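Local coordinates for protein mersacidin decarboxylase (Bacillus sp., PDB 1P3Y) that uses bound FAD to catalyse the oxidative decarboxylation of the C-terminal cysteine residue of mersacidin to an aminoenethiol residue, a step in biosynthesis of this antibiotic, at residues I24-L29 against V55-C59; E37-M42 against C59-Y63; T43-E47 against Y63-G67. Residue numbers count along the deposited sequence, not the author numbering.

How the contacts relate
The three contacts run through the edge of the Rossmann-like parallel sheet. Contact 1 sets helix 25-31 against the loop that leads into edge strand 61-63, contact 2 pairs that strand with strand 37-42, and contact 3 joins what follows each strand. C59 is common to contacts 1 and 2, whose centres are 9 Å apart, and Y63 to contacts 2 and 3, 11 Å apart; contacts 1 and 3, 16 Å. M42 bridges the first two through V55 and reaches E47 of contact 3. Contact 3 bonds an FAD pyrophosphate and meets its adenine; Y57 of contact 1 touches another FAD. Active-site H75 lies about 8 Å from V41 and 9 Å from E65 (side chains).

Contact 1. Residues I24-L29 against V55-C59; sequences ISSYLL and VSYFC. With FAD (flavin-adenine dinucleotide), chain B.
Helix 25-31 meets the loop that follows helix 52-55 at a small, largely apolar interface burying 296 Å². Residues S25 to L29 are helical, with L28 N bonded to I24 O (2.9 Å) and L29 N to S25 O (2.7 Å). Opposite them the chain turns after V55, where F58 N donates to V55 O (3.1 Å), and is extended at C59. The backbones come closest at S25 and F58, CA to CA 5.9 Å. F58, with chi1 in the m well, lays its ring flat against the helix: S25 CB sits 3.5 Å from the ring centroid and 6° off the normal, a CH-pi contact that the small serine side chain allows. L29 (mt) brings its CD1 to 4.0 Å from F58 CD2. The main bump is L28 (chi1 -109°, between wells; chi2 p). Its CD2 fills a hollow lined by V55 CG1 (3.8 Å), F58 CB (3.8 Å) and C59 CB (4.1 Å), and its CB lies 3.5 Å from F58 O. I24 CG2 touches V55 CG2 more loosely, at 4.4 Å. This is the junction of two successive crossovers of a Rossmann-like fold, and L28 and V55 also rest on strands 10-15 and 37-42. Y57 turns outward to the subunit interface, its OH 3.4 Å from C7M of an FAD held largely by a third subunit, and makes a cation-pi contact with K71 of a second subunit. Between the two segments, adhesion comes from van der Waals and CH-pi contacts, so it depends on close fit rather than directional polar bonds.

Contact 2. Residues E37-M42 against C59-Y63; sequences EIRVVM and CDHVY
Two parallel strands, 37-42 and 61-63, run side by side with axes 4.4 Å apart at closest and crossing at -23°. E37 CG passes close to D60 OD1 (3.0 Å), and E37 OE1 turns to R39 NH2 in a salt bridge (2.9 Å). I38 is bound twice by D60 (chi1 m): I38 N donates to D60 OD1 and D60 N to I38 O, both at 2.9 Å, engaging both polar backbone atoms of I38. R39, extended beyond an m chi1, lays CG 3.8 Å from H61 CB and makes a cation-pi contact with W81 of helix 75-81. V40 pairs with V62 (CA-CA 4.6 Å) and V41 with Y63 (CA-CA 4.4 Å), both parallel bridges; V40 N donates to H61 O (2.8 Å) and V40 O accepts from Y63 N (2.5 Å). Here strand 61-63 forms the edge, within this chain, of a Rossmann-like sheet of strand order 3-2-1-4-5-6. V40 CG2 touches C59 SG (3.9 Å) on the face covered by helices 25-31 and 52-55. V41 points to the other face, its CG2 4.1 Å from Y63 CB, near I78. M42 N bonds Y63 O (3.1 Å), and M42 SD lies 3.7 Å from V62 CG1.

Contact 3. Residues T43-E47 against Y63-G67; sequences TKTAE and YSEHG. With FAD (flavin-adenine dinucleotide), chain C.
E47, H66 and K44 supply most of the 222 Å² buried here, where the first turn of helix 44-49 faces the loop after strand 61-63. E47 points toward that loop with chi1 at -89° and chi2 t, and its OE2 accepts a very short bond from S64 OG (2.4 Å). The same S64 OG accepts from H66 N (3.3 Å), an ST turn, within a type I turn from S64 to G67 closed by G67 N to S64 O (3.0 Å). T43 is the helix N-cap, its OG1 weakly receiving A46 N (3.3 Å). As in many Rossmann-like nucleotide sites, the helix start faces the cofactor pyrophosphate: T43 OG1 donates to FAD O1P (2.9 Å), and T45 N (2.9 Å) and T45 OG1 (2.5 Å) both donate to FAD O1A. H66 (chi1 m) brings its imidazole alongside the side chains of K44 and E47, with CD2 3.5 Å from E47 OE2 and CE1 4.1 Å from K44 CG; the ring edge also faces adenine N1A. K44 (chi1 t) lays its CG 3.5 Å from FAD N3A and sends NZ to a salt bridge with D48. Beside it, E65 CG lies 3.8 Å from FAD N6A, while E65 OE1 accepts from L106 N and OE2 bonds the ribose O3B of another FAD.

Contact 1. Residues I24-L29 against V55-C59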
loop_
_atom_site.group_PDB
_atom_site.type_symbol
_atom_site.label_atom_id
_atom_site.label_comp_id
_atom_site.label_asym_id
_atom_site.label_seq_id
_atom_site.Cartn_x
_atom_site.Cartn_y
_atom_site.Cartn_z
ATOM N N ILE A 24 28.615 -6.909 -15.589
ATOM C CA ILE A 24 29.273 -5.610 -15.674
ATOM C C ILE A 24 30.436 -5.352 -14.683
ATOM O O ILE A 24 31.266 -4.479 -14.938
ATOM C CB ILE A 24 28.227 -4.453 -15.561
ATOM C CG1 ILE A 24 28.810 -3.162 -16.150
ATOM C CG2 ILE A 24 27.818 -4.236 -14.096
ATOM C CD1 ILE A 24 28.975 -3.213 -17.637
ATOM N N SER A 25 30.515 -6.084 -13.570
ATOM C CA SER A 25 31.608 -5.853 -12.609
ATOM C C SER A 25 32.996 -6.130 -13.215
ATOM O O SER A 25 33.994 -5.503 -12.839
ATOM C CB SER A 25 31.438 -6.724 -11.373
ATOM O OG SER A 25 31.528 -8.087 -11.729
ATOM N N SER A 26 33.052 -7.080 -14.143
ATOM C CA SER A 26 34.296 -7.428 -14.818
ATOM C C SER A 26 34.899 -6.198 -15.502
ATOM O O SER A 26 36.111 -5.957 -15.431
ATOM C CB SER A 26 34.023 -8.512 -15.856
ATOM O OG SER A 26 33.321 -9.589 -15.260
ATOM N N TYR A 27 34.050 -5.424 -16.173
ATOM C CA TYR A 27 34.516 -4.227 -16.844
ATOM C C TYR A 27 34.775 -3.160 -15.806
ATOM O O TYR A 27 35.837 -2.541 -15.782
ATOM C CB TYR A 27 33.479 -3.727 -17.858
ATOM C CG TYR A 27 33.227 -4.705 -18.994
ATOM C CD1 TYR A 27 32.455 -5.862 -18.797
ATOM C CD2 TYR A 27 33.793 -4.496 -20.257
ATOM C CE1 TYR A 27 32.252 -6.788 -19.835
ATOM C CE2 TYR A 27 33.607 -5.413 -21.292
ATOM C CZ TYR A 27 32.837 -6.551 -21.076
ATOM O OH TYR A 27 32.663 -7.447 -22.105
ATOM N N LEU A 28 33.798 -2.971 -14.929
ATOM C CA LEU A 28 33.881 -1.959 -13.890
ATOM C C LEU A 28 35.131 -2.055 -13.019
ATOM O O LEU A 28 35.788 -1.041 -12.769
ATOM C CB LEU A 28 32.610 -2.006 -13.019
ATOM C CG LEU A 28 31.601 -0.847 -13.128
ATOM C CD1 LEU A 28 31.316 -0.525 -14.579
ATOM C CD2 LEU A 28 30.311 -1.212 -12.407
ATOM N N LEU A 29 35.460 -3.262 -12.559
ATOM C CA LEU A 29 36.627 -3.459 -11.694
ATOM C C LEU A 29 37.936 -3.307 -12.467
ATOM O O LEU A 29 38.938 -2.810 -11.943
ATOM C CB LEU A 29 36.558 -4.830 -11.003
ATOM C CG LEU A 29 35.426 -4.989 -9.974
ATOM C CD1 LEU A 29 35.386 -6.423 -9.441
ATOM C CD2 LEU A 29 35.618 -3.979 -8.837
ATOM N N VAL A 55 25.353 -2.994 -8.260
ATOM C CA VAL A 55 26.338 -2.327 -9.097
ATOM C C VAL A 55 27.145 -1.262 -8.312
ATOM O O VAL A 55 28.253 -0.891 -8.705
ATOM C CB VAL A 55 25.629 -1.691 -10.351
ATOM C CG1 VAL A 55 26.651 -0.975 -11.273
ATOM C CG2 VAL A 55 24.873 -2.774 -11.124
ATOM N N SER A 56 26.615 -0.780 -7.195
ATOM C CA SER A 56 27.338 0.246 -6.453
ATOM C C SER A 56 28.549 -0.311 -5.710
ATOM O O SER A 56 29.393 0.441 -5.219
ATOM C CB SER A 56 26.412 0.955 -5.464
ATOM O OG SER A 56 26.145 0.133 -4.347
ATOM N N TYR A 57 28.629 -1.628 -5.595
ATOM C CA TYR A 57 29.784 -2.221 -4.932
ATOM C C TYR A 57 30.995 -2.252 -5.881
ATOM O O TYR A 57 32.108 -2.577 -5.465
ATOM C CB TYR A 57 29.476 -3.655 -4.496
ATOM C CG TYR A 57 28.415 -3.758 -3.436
ATOM C CD1 TYR A 57 27.206 -4.397 -3.693
ATOM C CD2 TYR A 57 28.602 -3.193 -2.180
ATOM C CE1 TYR A 57 26.204 -4.464 -2.730
ATOM C CE2 TYR A 57 27.607 -3.261 -1.210
ATOM C CZ TYR A 57 26.408 -3.896 -1.493
ATOM O OH TYR A 57 25.415 -3.976 -0.539
ATOM N N PHE A 58 30.780 -1.915 -7.153
ATOM C CA PHE A 58 31.847 -1.967 -8.148
ATOM C C PHE A 58 32.162 -0.643 -8.810
ATOM O O PHE A 58 32.814 -0.621 -9.860
ATOM C CB PHE A 58 31.495 -2.988 -9.239
ATOM C CG PHE A 58 31.031 -4.312 -8.703
ATOM C CD1 PHE A 58 29.712 -4.721 -8.874
ATOM C CD2 PHE A 58 31.914 -5.157 -8.037
ATOM C CE1 PHE A 58 29.275 -5.959 -8.393
ATOM C CE2 PHE A 58 31.494 -6.406 -7.546
ATOM C CZ PHE A 58 30.169 -6.810 -7.725
ATOM N N CYS A 59 31.702 0.456 -8.221
ATOM C CA CYS A 59 31.959 1.762 -8.798
ATOM C C CYS A 59 31.705 2.818 -7.752
ATOM O O CYS A 59 31.297 2.494 -6.644
ATOM C CB CYS A 59 31.072 1.993 -10.019
ATOM S SG CYS A 59 29.335 2.154 -9.628
HETATM P PA FAD B . 19.806 -14.771 5.177
HETATM O O1A FAD B . 19.821 -13.992 3.867
HETATM O O2A FAD B . 18.684 -15.766 5.405
HETATM O O5B FAD B . 19.800 -13.761 6.470
HETATM C C5B FAD B . 20.162 -12.349 6.405
HETATM C C4B FAD B . 18.938 -11.449 6.294
HETATM O O4B FAD B . 17.827 -12.200 5.815
HETATM C C3B FAD B . 18.462 -10.839 7.624
HETATM O O3B FAD B . 18.593 -9.431 7.454
HETATM C C2B FAD B . 17.067 -11.351 7.771
HETATM O O2B FAD B . 16.102 -10.589 8.439
HETATM C C1B FAD B . 16.643 -11.660 6.337
HETATM N N9A FAD B . 15.583 -12.689 6.079
HETATM C C8A FAD B . 15.595 -14.144 6.219
HETATM N N7A FAD B . 14.463 -14.731 5.898
HETATM C C5A FAD B . 13.600 -13.656 5.508
HETATM C C6A FAD B . 12.224 -13.579 5.056
HETATM N N6A FAD B . 11.456 -14.668 4.890
HETATM N N1A FAD B . 11.674 -12.290 4.777
HETATM C C2A FAD B . 12.411 -11.148 4.931
HETATM N N3A FAD B . 13.772 -11.125 5.356
HETATM C C4A FAD B . 14.248 -12.488 5.628
HETATM N N1 FAD B . 28.621 -13.135 4.905
HETATM C C2 FAD B . 29.513 -14.174 4.671
HETATM O O2 FAD B . 29.679 -15.077 5.534
HETATM N N3 FAD B . 30.223 -14.207 3.460
HETATM C C4 FAD B . 30.116 -13.229 2.400
HETATM O O4 FAD B . 30.826 -13.351 1.329
HETATM C C4X FAD B . 29.203 -12.209 2.658
HETATM N N5 FAD B . 29.038 -11.226 1.620
HETATM C C5X FAD B . 28.084 -10.184 1.844
HETATM C C6 FAD B . 27.877 -9.181 0.848
HETATM C C7 FAD B . 26.923 -8.091 0.996
HETATM C C7M FAD B . 26.774 -7.064 -0.163
HETATM C C8 FAD B . 26.136 -8.028 2.248
HETATM C C8M FAD B . 25.102 -6.959 2.538
HETATM C C9 FAD B . 26.303 -8.988 3.258
HETATM C C9A FAD B . 27.258 -10.076 3.111
HETATM N N10 FAD B . 27.535 -11.160 4.118
HETATM C C10 FAD B . 28.468 -12.184 3.898
HETATM C "C1'" FAD B . 26.787 -11.111 5.339
HETATM C "C2'" FAD B . 25.624 -12.027 5.467
HETATM O "O2'" FAD B . 24.654 -11.683 4.378
HETATM C "C3'" FAD B . 24.935 -11.843 6.768
HETATM O "O3'" FAD B . 25.634 -12.494 7.851
HETATM C "C4'" FAD B . 23.471 -12.369 6.799
HETATM O "O4'" FAD B . 22.915 -12.053 8.120
HETATM C "C5'" FAD B . 23.318 -13.854 6.581
HETATM O "O5'" FAD B . 23.231 -14.157 5.180
HETATM P P FAD B . 22.627 -15.516 4.654
HETATM O O1P FAD B . 22.710 -15.454 3.190
HETATM O O2P FAD B . 23.351 -16.655 5.325
HETATM O O3P FAD B . 21.146 -15.579 5.299
#

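Contact 2. Residues E37-M42 against C59-Y63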
loop_
_atom_site.group_PDB
_atom_site.type_symbol
_atom_site.label_atom_id
_atom_site.label_comp_id
_atom_site.label_asym_id
_atom_site.label_seq_id
_atom_site.Cartn_x
_atom_site.Cartn_y
_atom_site.Cartn_z
ATOM N N GLU A 37 37.915 8.410 -11.743
ATOM C CA GLU A 37 36.689 8.053 -11.053
ATOM C C GLU A 37 35.695 7.480 -12.074
ATOM O O GLU A 37 35.646 7.927 -13.230
ATOM C CB GLU A 37 36.127 9.309 -10.375
ATOM C CG GLU A 37 34.987 9.068 -9.399
ATOM C CD GLU A 37 34.387 10.370 -8.852
ATOM O OE1 GLU A 37 33.269 10.299 -8.269
ATOM O OE2 GLU A 37 35.031 11.448 -9.007
ATOM N N ILE A 38 34.922 6.483 -11.642
ATOM C CA ILE A 38 33.923 5.833 -12.486
ATOM C C ILE A 38 32.541 5.789 -11.831
ATOM O O ILE A 38 32.377 5.318 -10.695
ATOM C CB ILE A 38 34.278 4.373 -12.776
ATOM C CG1 ILE A 38 35.707 4.254 -13.309
ATOM C CG2 ILE A 38 33.258 3.793 -13.755
ATOM C CD1 ILE A 38 36.124 2.803 -13.599
ATOM N N ARG A 39 31.543 6.269 -12.560
ATOM C CA ARG A 39 30.171 6.244 -12.070
ATOM C C ARG A 39 29.294 5.534 -13.092
ATOM O O ARG A 39 29.683 5.357 -14.250
ATOM C CB ARG A 39 29.649 7.661 -11.836
ATOM C CG ARG A 39 30.220 8.301 -10.608
ATOM C CD ARG A 39 29.766 9.734 -10.458
ATOM N NE ARG A 39 30.434 10.372 -9.327
ATOM C CZ ARG A 39 30.361 11.668 -9.040
ATOM N NH1 ARG A 39 29.645 12.497 -9.795
ATOM N NH2 ARG A 39 31.024 12.141 -8.001
ATOM N N VAL A 40 28.101 5.145 -12.668
ATOM C CA VAL A 40 27.189 4.458 -13.557
ATOM C C VAL A 40 25.803 5.103 -13.593
ATOM O O VAL A 40 25.353 5.701 -12.619
ATOM C CB VAL A 40 27.060 2.988 -13.120
ATOM C CG1 VAL A 40 25.924 2.294 -13.862
ATOM C CG2 VAL A 40 28.380 2.279 -13.364
ATOM N N VAL A 41 25.152 4.990 -14.746
ATOM C CA VAL A 41 23.789 5.458 -14.952
ATOM C C VAL A 41 23.109 4.238 -15.626
ATOM O O VAL A 41 23.608 3.696 -16.626
ATOM C CB VAL A 41 23.736 6.735 -15.865
ATOM C CG1 VAL A 41 24.353 6.445 -17.255
ATOM C CG2 VAL A 41 22.280 7.222 -16.000
ATOM N N MET A 42 21.986 3.792 -15.067
ATOM C CA MET A 42 21.280 2.609 -15.583
ATOM C C MET A 42 19.875 2.863 -16.121
ATOM O O MET A 42 19.245 3.862 -15.811
ATOM C CB MET A 42 21.163 1.560 -14.469
ATOM C CG MET A 42 22.433 1.375 -13.608
ATOM S SD MET A 42 22.264 0.053 -12.343
ATOM C CE MET A 42 21.830 -1.409 -13.383
ATOM N N CYS A 59 31.702 0.456 -8.221
ATOM C CA CYS A 59 31.959 1.762 -8.798
ATOM C C CYS A 59 31.705 2.818 -7.752
ATOM O O CYS A 59 31.297 2.494 -6.644
ATOM C CB CYS A 59 31.072 1.993 -10.019
ATOM S SG CYS A 59 29.335 2.154 -9.628
ATOM N N ASP A 60 31.917 4.081 -8.107
ATOM C CA ASP A 60 31.756 5.172 -7.150
ATOM C C ASP A 60 30.341 5.663 -6.886
ATOM O O ASP A 60 30.044 6.157 -5.793
ATOM C CB ASP A 60 32.636 6.349 -7.573
ATOM C CG ASP A 60 34.097 5.951 -7.709
ATOM O OD1 ASP A 60 34.686 6.183 -8.791
ATOM O OD2 ASP A 60 34.654 5.391 -6.737
ATOM N N HIS A 61 29.463 5.542 -7.873
ATOM C CA HIS A 61 28.097 5.994 -7.683
ATOM C C HIS A 61 27.253 5.490 -8.823
ATOM O O HIS A 61 27.729 5.377 -9.943
ATOM C CB HIS A 61 28.034 7.517 -7.643
ATOM C CG HIS A 61 26.682 8.050 -7.290
ATOM N ND1 HIS A 61 26.174 8.000 -6.007
ATOM C CD2 HIS A 61 25.714 8.602 -8.060
ATOM C CE1 HIS A 61 24.949 8.499 -6.005
ATOM N NE2 HIS A 61 24.646 8.872 -7.238
ATOM N N VAL A 62 25.992 5.206 -8.530
ATOM C CA VAL A 62 25.065 4.698 -9.531
ATOM C C VAL A 62 23.844 5.603 -9.645
ATOM O O VAL A 62 23.105 5.782 -8.678
ATOM C CB VAL A 62 24.576 3.273 -9.149
ATOM C CG1 VAL A 62 23.640 2.718 -10.226
ATOM C CG2 VAL A 62 25.770 2.366 -8.912
ATOM N N TYR A 63 23.626 6.176 -10.820
ATOM C CA TYR A 63 22.460 7.033 -11.024
ATOM C C TYR A 63 21.333 6.177 -11.575
ATOM O O TYR A 63 21.435 5.572 -12.646
ATOM C CB TYR A 63 22.754 8.155 -12.011
ATOM C CG TYR A 63 23.824 9.110 -11.559
ATOM C CD1 TYR A 63 25.117 9.043 -12.081
ATOM C CD2 TYR A 63 23.541 10.105 -10.628
ATOM C CE1 TYR A 63 26.101 9.949 -11.688
ATOM C CE2 TYR A 63 24.514 11.009 -10.229
ATOM C CZ TYR A 63 25.793 10.923 -10.763
ATOM O OH TYR A 63 26.759 11.803 -10.340
#

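Contact 3. Residues T43-E47 against Y63-G67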
loop_
_atom_site.group_PDB
_atom_site.type_symbol
_atom_site.label_atom_id
_atom_site.label_comp_id
_atom_site.label_asym_id
_atom_site.label_seq_id
_atom_site.Cartn_x
_atom_site.Cartn_y
_atom_site.Cartn_z
ATOM N N THR A 43 19.387 1.942 -16.937
ATOM C CA THR A 43 18.025 2.020 -17.447
ATOM C C THR A 43 17.242 1.074 -16.520
ATOM O O THR A 43 17.821 0.214 -15.823
ATOM C CB THR A 43 17.878 1.457 -18.895
ATOM O OG1 THR A 43 18.183 0.053 -18.902
ATOM C CG2 THR A 43 18.798 2.157 -19.854
ATOM N N LYS A 44 15.927 1.223 -16.543
ATOM C CA LYS A 44 15.013 0.421 -15.745
ATOM C C LYS A 44 15.220 -1.094 -15.944
ATOM O O LYS A 44 15.284 -1.856 -14.971
ATOM C CB LYS A 44 13.569 0.837 -16.101
ATOM C CG LYS A 44 12.473 0.240 -15.225
ATOM C CD LYS A 44 11.997 -1.129 -15.726
ATOM C CE LYS A 44 10.790 -1.646 -14.917
ATOM N NZ LYS A 44 11.083 -1.691 -13.435
ATOM N N THR A 45 15.311 -1.536 -17.196
ATOM C CA THR A 45 15.501 -2.962 -17.466
ATOM C C THR A 45 16.807 -3.480 -16.882
ATOM O O THR A 45 16.856 -4.588 -16.329
ATOM C CB THR A 45 15.488 -3.243 -18.955
ATOM O OG1 THR A 45 14.339 -2.619 -19.523
ATOM C CG2 THR A 45 15.425 -4.752 -19.216
ATOM N N ALA A 46 17.867 -2.680 -17.003
ATOM C CA ALA A 46 19.156 -3.063 -16.432
ATOM C C ALA A 46 19.010 -3.274 -14.906
ATOM O O ALA A 46 19.514 -4.277 -14.363
ATOM C CB ALA A 46 20.195 -1.994 -16.725
ATOM N N GLU A 47 18.312 -2.356 -14.220
ATOM C CA GLU A 47 18.123 -2.490 -12.773
ATOM C C GLU A 47 17.332 -3.718 -12.374
ATOM O O GLU A 47 17.599 -4.288 -11.310
ATOM C CB GLU A 47 17.432 -1.280 -12.176
ATOM C CG GLU A 47 18.361 -0.206 -11.739
ATOM C CD GLU A 47 17.632 0.908 -11.007
ATOM O OE1 GLU A 47 17.310 0.736 -9.802
ATOM O OE2 GLU A 47 17.373 1.948 -11.652
ATOM N N TYR A 63 23.626 6.176 -10.820
ATOM C CA TYR A 63 22.460 7.033 -11.024
ATOM C C TYR A 63 21.333 6.177 -11.575
ATOM O O TYR A 63 21.435 5.572 -12.646
ATOM C CB TYR A 63 22.754 8.155 -12.011
ATOM C CG TYR A 63 23.824 9.110 -11.559
ATOM C CD1 TYR A 63 25.117 9.043 -12.081
ATOM C CD2 TYR A 63 23.541 10.105 -10.628
ATOM C CE1 TYR A 63 26.101 9.949 -11.688
ATOM C CE2 TYR A 63 24.514 11.009 -10.229
ATOM C CZ TYR A 63 25.793 10.923 -10.763
ATOM O OH TYR A 63 26.759 11.803 -10.340
ATOM N N SER A 64 20.241 6.134 -10.835
ATOM C CA SER A 64 19.095 5.348 -11.241
ATOM C C SER A 64 18.048 6.202 -11.968
ATOM O O SER A 64 17.960 7.417 -11.761
ATOM C CB SER A 64 18.498 4.686 -10.001
ATOM O OG SER A 64 17.320 3.985 -10.318
ATOM N N GLU A 65 17.270 5.552 -12.831
ATOM C CA GLU A 65 16.206 6.204 -13.601
ATOM C C GLU A 65 15.156 6.714 -12.623
ATOM O O GLU A 65 14.491 7.720 -12.882
ATOM C CB GLU A 65 15.578 5.189 -14.578
ATOM C CG GLU A 65 14.486 5.724 -15.507
ATOM C CD GLU A 65 14.979 6.793 -16.459
ATOM O OE1 GLU A 65 15.990 6.562 -17.145
ATOM O OE2 GLU A 65 14.355 7.866 -16.535
ATOM N N HIS A 66 15.035 6.004 -11.497
ATOM C CA HIS A 66 14.086 6.314 -10.433
ATOM C C HIS A 66 14.553 7.471 -9.548
ATOM O O HIS A 66 13.873 7.835 -8.580
ATOM C CB HIS A 66 13.876 5.074 -9.564
ATOM C CG HIS A 66 13.644 3.821 -10.348
ATOM N ND1 HIS A 66 12.714 3.737 -11.362
ATOM C CD2 HIS A 66 14.234 2.605 -10.277
ATOM C CE1 HIS A 66 12.744 2.524 -11.885
ATOM N NE2 HIS A 66 13.658 1.817 -11.244
ATOM N N GLY A 67 15.708 8.046 -9.879
ATOM C CA GLY A 67 16.241 9.141 -9.091
ATOM C C GLY A 67 16.833 8.638 -7.786
ATOM O O GLY A 67 17.219 7.473 -7.681
HETATM P PA FAD C . 14.339 0.765 -20.762
HETATM O O1A FAD C . 14.751 -0.188 -19.646
HETATM O O2A FAD C . 14.273 2.247 -20.448
HETATM O O5B FAD C . 12.877 0.357 -21.385
HETATM C C5B FAD C . 12.242 -0.943 -21.196
HETATM C C4B FAD C . 11.226 -0.923 -20.062
HETATM O O4B FAD C . 11.487 0.176 -19.195
HETATM C C3B FAD C . 9.764 -0.739 -20.508
HETATM O O3B FAD C . 9.097 -1.927 -20.093
HETATM C C2B FAD C . 9.341 0.519 -19.824
HETATM O O2B FAD C . 8.006 0.700 -19.443
HETATM C C1B FAD C . 10.283 0.615 -18.628
HETATM N N9A FAD C . 10.588 1.954 -18.025
HETATM C C8A FAD C . 11.367 3.085 -18.526
HETATM N N7A FAD C . 11.417 4.116 -17.711
HETATM C C5A FAD C . 10.645 3.711 -16.574
HETATM C C6A FAD C . 10.275 4.350 -15.326
HETATM N N6A FAD C . 10.687 5.586 -14.997
HETATM N N1A FAD C . 9.443 3.628 -14.416
HETATM C C2A FAD C . 8.994 2.368 -14.701
HETATM N N3A FAD C . 9.315 1.655 -15.894
HETATM C C4A FAD C . 10.162 2.475 -16.770
HETATM N N1 FAD C . 17.536 -5.799 -25.973
HETATM C C2 FAD C . 18.714 -5.608 -26.684
HETATM O O2 FAD C . 18.756 -4.790 -27.642
HETATM N N3 FAD C . 19.859 -6.336 -26.320
HETATM C C4 FAD C . 19.930 -7.299 -25.243
HETATM O O4 FAD C . 21.035 -7.922 -25.001
HETATM C C4X FAD C . 18.738 -7.456 -24.540
HETATM N N5 FAD C . 18.766 -8.383 -23.440
HETATM C C5X FAD C . 17.564 -8.540 -22.680
HETATM C C6 FAD C . 17.534 -9.446 -21.576
HETATM C C7 FAD C . 16.354 -9.661 -20.749
HETATM C C7M FAD C . 16.443 -10.663 -19.563
HETATM C C8 FAD C . 15.129 -8.899 -21.083
HETATM C C8M FAD C . 13.831 -9.011 -20.309
HETATM C C9 FAD C . 15.107 -7.998 -22.159
HETATM C C9A FAD C . 16.286 -7.785 -22.987
HETATM N N10 FAD C . 16.389 -6.858 -24.167
HETATM C C10 FAD C . 17.568 -6.699 -24.912
HETATM C "C1'" FAD C . 15.212 -6.116 -24.509
HETATM C "C2'" FAD C . 15.146 -4.696 -24.076
HETATM O "O2'" FAD C . 15.224 -4.674 -22.580
HETATM C "C3'" FAD C . 13.862 -4.071 -24.477
HETATM O "O3'" FAD C . 13.848 -3.701 -25.872
HETATM C "C4'" FAD C . 13.492 -2.793 -23.670
HETATM O "O4'" FAD C . 12.176 -2.341 -24.137
HETATM C "C5'" FAD C . 14.452 -1.638 -23.821
HETATM O "O5'" FAD C . 15.522 -1.739 -22.869
HETATM P P FAD C . 16.407 -0.495 -22.471
HETATM O O1P FAD C . 17.379 -0.990 -21.489
HETATM O O2P FAD C . 16.969 0.117 -23.729
HETATM O O3P FAD C . 15.347 0.611 -21.955
#